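Local structure of phospholethanolamine N-methyltransferase 2 (Haemonchus contortus, 4KRI) at residues L349-L352 with E353-E356; T373-F376 with K377-L380. The protein probably methylates phosphomonomethylethanolamine and its dimethyl product, with S-adenosylmethionine as methyl donor, on the nematode route to phosphocholine. One frame throughout, in Å; residues are numbered along the deposited sequence.

Contact 1 (L349-L352 with E353-E356); sequences LKNL and EQIE
The backbone carbonyl of N351 is gripped by two amides of the helix that starts just after it: I355 N donates to N351 O over 3.2 Å, nearly straight at 163° and in the carbonyl plane, while Q354 N makes a weak, bent bond to the same oxygen. The main acceptor for Q354 N is the side chain of N351, whose OD1 lies 2.8 Å from it, with the donor almost in line with the CG-OD1 bond. To bring OD1 there, the N351 side chain turns CG between its backbone N and carbonyl carbon (chi1 62°). The helix returns the bond: Q354, extended beyond CG, reaches toward the start of the helix, and its OE1 accepts from N351 N at 2.9 Å, in the plane of the amide. These reciprocal bonds form a capping box, with N351 as N-cap of helix 352-362: the OD1 bond serves Q354 N, an amide of the first turn with no carbonyl one turn earlier in the helix, and the OE1 bond holds the N-cap's own amide. The two side chains run at about a right angle, their amide planes 42° apart. K350 runs across Q354 at about a right angle, its CB 3.5 Å from Q354 OE1 and its CD against Q354 CB; K350 CB meets I355 CD1 at 4.1 Å. I355 continues inward to M326 of strand 320-329 and F309 of helix 305-315. E353 passes obliquely by N351, with E353 CB 3.3 Å from N351 OD1, and its carboxylate bonds H331. Regular helical bonding follows with E356 N donating to L352 O, and E356's carboxylate pairs with K360.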
loop_
_atom_site.group_PDB
_atom_site.type_symbol
_atom_site.label_atom_id
_atom_site.label_comp_id
_atom_site.label_asym_id
_atom_site.label_seq_id
_atom_site.Cartn_x
_atom_site.Cartn_y
_atom_site.Cartn_z
ATOM N N LEU A 349 8.507 16.653 7.438
ATOM C CA LEU A 349 7.836 16.961 8.708
ATOM C C LEU A 349 7.117 18.303 8.726
ATOM O O LEU A 349 7.599 19.302 8.171
ATOM C CB LEU A 349 8.828 16.922 9.871
ATOM C CG LEU A 349 9.621 15.631 10.053
ATOM C CD1 LEU A 349 10.677 15.837 11.141
ATOM C CD2 LEU A 349 8.696 14.457 10.383
ATOM N N LYS A 350 5.970 18.316 9.397
ATOM C CA LYS A 350 5.189 19.530 9.598
ATOM C C LYS A 350 4.932 19.721 11.084
ATOM O O LYS A 350 5.082 18.778 11.868
ATOM C CB LYS A 350 3.839 19.405 8.894
ATOM C CG LYS A 350 3.914 19.163 7.407
ATOM C CD LYS A 350 3.317 20.331 6.666
ATOM C CE LYS A 350 2.759 19.916 5.324
ATOM N NZ LYS A 350 3.809 19.536 4.342
ATOM N N ASN A 351 4.527 20.932 11.467
ATOM C CA ASN A 351 4.072 21.175 12.835
ATOM C C ASN A 351 2.550 21.188 12.900
ATOM O O ASN A 351 1.886 21.040 11.870
ATOM C CB ASN A 351 4.693 22.455 13.428
ATOM C CG ASN A 351 4.305 23.711 12.664
ATOM O OD1 ASN A 351 3.199 23.829 12.144
ATOM N ND2 ASN A 351 5.217 24.678 12.620
ATOM N N LEU A 352 1.988 21.333 14.097
ATOM C CA LEU A 352 0.534 21.234 14.234
ATOM C C LEU A 352 -0.181 22.405 13.563
ATOM O O LEU A 352 -1.292 22.245 13.028
ATOM C CB LEU A 352 0.128 21.145 15.705
ATOM C CG LEU A 352 0.354 19.796 16.398
ATOM C CD1 LEU A 352 -0.074 19.865 17.859
ATOM C CD2 LEU A 352 -0.394 18.703 15.683
ATOM N N GLU A 353 0.457 23.568 13.595
ATOM C CA GLU A 353 -0.101 24.761 12.970
ATOM C C GLU A 353 -0.304 24.490 11.493
ATOM O O GLU A 353 -1.314 24.877 10.909
ATOM C CB GLU A 353 0.849 25.956 13.138
ATOM C CG GLU A 353 1.127 26.370 14.580
ATOM C CD GLU A 353 2.508 27.000 14.766
ATOM O OE1 GLU A 353 2.951 27.752 13.874
ATOM O OE2 GLU A 353 3.155 26.741 15.808
ATOM N N GLN A 354 0.679 23.828 10.889
ATOM C CA GLN A 354 0.633 23.580 9.456
ATOM C C GLN A 354 -0.448 22.575 9.095
ATOM O O GLN A 354 -1.163 22.740 8.103
ATOM C CB GLN A 354 2.008 23.124 8.963
ATOM C CG GLN A 354 3.026 24.262 8.962
ATOM C CD GLN A 354 4.437 23.779 8.721
ATOM O OE1 GLN A 354 4.870 22.776 9.288
ATOM N NE2 GLN A 354 5.162 24.487 7.870
ATOM N N ILE A 355 -0.554 21.523 9.900
ATOM C CA ILE A 355 -1.576 20.507 9.689
ATOM C C ILE A 355 -2.963 21.125 9.802
ATOM O O ILE A 355 -3.833 20.877 8.966
ATOM C CB ILE A 355 -1.405 19.354 10.688
ATOM C CG1 ILE A 355 -0.084 18.638 10.412
ATOM C CG2 ILE A 355 -2.558 18.367 10.567
ATOM C CD1 ILE A 355 -0.036 17.991 9.023
ATOM N N GLU A 356 -3.169 21.972 10.809
ATOM C CA GLU A 356 -4.483 22.594 10.967
ATOM C C GLU A 356 -4.828 23.515 9.787
ATOM O O GLU A 356 -5.967 23.524 9.326
ATOM C CB GLU A 356 -4.591 23.349 12.293
ATOM C CG GLU A 356 -6.015 23.801 12.610
ATOM C CD GLU A 356 -6.157 24.355 14.017
ATOM O OE1 GLU A 356 -5.179 24.274 14.796
ATOM O OE2 GLU A 356 -7.248 24.869 14.345
#

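Contact 2 (T373-F376 with K377-L380)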
loop_
_atom_site.group_PDB
_atom_site.type_symbol
_atom_site.label_atom_id
_atom_site.label_comp_id
_atom_site.label_asym_id
_atom_site.label_seq_id
_atom_site.Cartn_x
_atom_site.Cartn_y
_atom_site.Cartn_z
ATOM N N THR A 373 4.005 14.418 22.209
ATOM C CA THR A 373 5.417 14.147 22.426
ATOM C C THR A 373 5.751 13.588 23.826
ATOM O O THR A 373 6.610 12.707 23.937
ATOM C CB THR A 373 6.269 15.370 22.076
ATOM O OG1 THR A 373 5.966 15.764 20.732
ATOM C CG2 THR A 373 7.747 15.054 22.194
ATOM N N PRO A 374 5.068 14.064 24.891
ATOM C CA PRO A 374 5.392 13.450 26.185
ATOM C C PRO A 374 5.077 11.958 26.266
ATOM O O PRO A 374 5.825 11.234 26.923
ATOM C CB PRO A 374 4.513 14.229 27.168
ATOM C CG PRO A 374 4.380 15.584 26.537
ATOM C CD PRO A 374 4.257 15.288 25.064
ATOM N N ARG A 375 3.999 11.505 25.627
ATOM C CA ARG A 375 3.723 10.073 25.564
ATOM C C ARG A 375 4.770 9.345 24.706
ATOM O O ARG A 375 5.211 8.254 25.051
ATOM C CB ARG A 375 2.307 9.821 25.025
ATOM C CG ARG A 375 1.959 8.349 24.859
ATOM C CD ARG A 375 1.948 7.596 26.181
ATOM N NE ARG A 375 1.712 6.171 25.945
ATOM C CZ ARG A 375 2.336 5.187 26.586
ATOM N NH1 ARG A 375 3.242 5.465 27.513
ATOM N NH2 ARG A 375 2.056 3.922 26.291
ATOM N N PHE A 376 5.165 9.963 23.596
ATOM C CA PHE A 376 6.187 9.409 22.717
ATOM C C PHE A 376 7.464 9.147 23.510
ATOM O O PHE A 376 8.087 8.095 23.363
ATOM C CB PHE A 376 6.464 10.389 21.573
ATOM C CG PHE A 376 7.355 9.840 20.488
ATOM C CD1 PHE A 376 7.183 8.551 20.006
ATOM C CD2 PHE A 376 8.347 10.632 19.928
ATOM C CE1 PHE A 376 7.998 8.057 19.003
ATOM C CE2 PHE A 376 9.163 10.139 18.915
ATOM C CZ PHE A 376 8.985 8.852 18.457
ATOM N N LYS A 377 7.836 10.099 24.363
ATOM C CA LYS A 377 9.035 9.955 25.196
ATOM C C LYS A 377 8.925 8.738 26.124
ATOM O O LYS A 377 9.860 7.943 26.214
ATOM C CB LYS A 377 9.328 11.230 25.998
ATOM C CG LYS A 377 10.600 11.143 26.855
ATOM C CD LYS A 377 10.889 12.463 27.570
ATOM C CE LYS A 377 11.821 12.232 28.770
ATOM N NZ LYS A 377 12.379 13.482 29.341
ATOM N N GLU A 378 7.776 8.581 26.784
ATOM C CA GLU A 378 7.547 7.429 27.662
ATOM C C GLU A 378 7.683 6.116 26.893
ATOM O O GLU A 378 8.289 5.161 27.380
ATOM C CB GLU A 378 6.148 7.481 28.294
ATOM C CG GLU A 378 5.800 8.743 29.068
ATOM C CD GLU A 378 4.362 8.721 29.593
ATOM O OE1 GLU A 378 3.998 9.617 30.389
ATOM O OE2 GLU A 378 3.598 7.803 29.210
ATOM N N ILE A 379 7.106 6.080 25.695
ATOM C CA ILE A 379 7.147 4.891 24.856
ATOM C C ILE A 379 8.585 4.537 24.463
ATOM O O ILE A 379 8.985 3.370 24.532
ATOM C CB ILE A 379 6.263 5.059 23.593
ATOM C CG1 ILE A 379 4.778 5.058 23.981
ATOM C CG2 ILE A 379 6.538 3.940 22.609
ATOM C CD1 ILE A 379 3.832 5.571 22.900
ATOM N N LEU A 380 9.368 5.542 24.074
ATOM C CA LEU A 380 10.753 5.298 23.672
ATOM C C LEU A 380 11.550 4.711 24.828
ATOM O O LEU A 380 12.352 3.789 24.637
ATOM C CB LEU A 380 11.415 6.586 23.176
ATOM C CG LEU A 380 10.942 7.158 21.835
ATOM C CD1 LEU A 380 11.473 8.571 21.661
ATOM C CD2 LEU A 380 11.405 6.287 20.688
#
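One face of the R375 guanidinium lies against I379, whose CG1 sits 3.6 Å above the plane and over its centre, while E378 OE2 comes in at the edge. One face of the F376 ring receives L380: CD1 stands 4.0 Å from the ring centroid and 15° off the normal, displaced toward the CE2 rim, a CH-pi contact. The salt bridge runs from R375 NH1 to E378 OE2 over 2.9 Å, noticeably bent. Here the carboxylate uses the anti lone pair of OE2, and its plane stands 71° from that of the guanidinium, the oxygen lying a little out of the guanidinium plane. R375 leaves the helix with CG anti to its backbone N, then bends at chi2 (64°), which carries the guanidinium forward, toward the C-terminal end of the helix, to E378 and I379. NE is held by Q209, and W424 packs against the side chain. These are i to i+3 and i to i+4 pairings on the first turns of helix 373-389, where backbone bonds such as L380 N to F376 O, 2.9 Å, set the spacing. F376 and L380 point into the domain: the ring meets H422, W424 and Y327, and L380 packs on W410, L414 and I417 of helix 400-418. Along 373-380 K377 and E378 are exposed, while F376, I379 and L380 are buried. With I379 over its face, E378 at its edge and Q209 on NE, the guanidinium is restrained in rotation, and the paired carboxylate probably helps to stabilise its positive charge beside the hydrocarbon surface.

Contacts 1 and 2 follow one another along the methyltransferase part of the chain, their centres about 19 Å apart and their nearest atoms about 8 Å, without touching. Strand 367-371 lies between them in sequence: L352 and E356 of contact 1 pack on it, and helix 373-389 of contact 2 begins soon after it ends. Y327, a residue of the phosphomonomethylethanolamine pocket, meets the F376 ring of contact 2 and L349, the residue that leads into contact 1. Contact 2 is near that substrate, the F376 side chain about 6 Å from it, whereas the K350 side chain of contact 1 is about 13 Å from the bound S-adenosylhomocysteine.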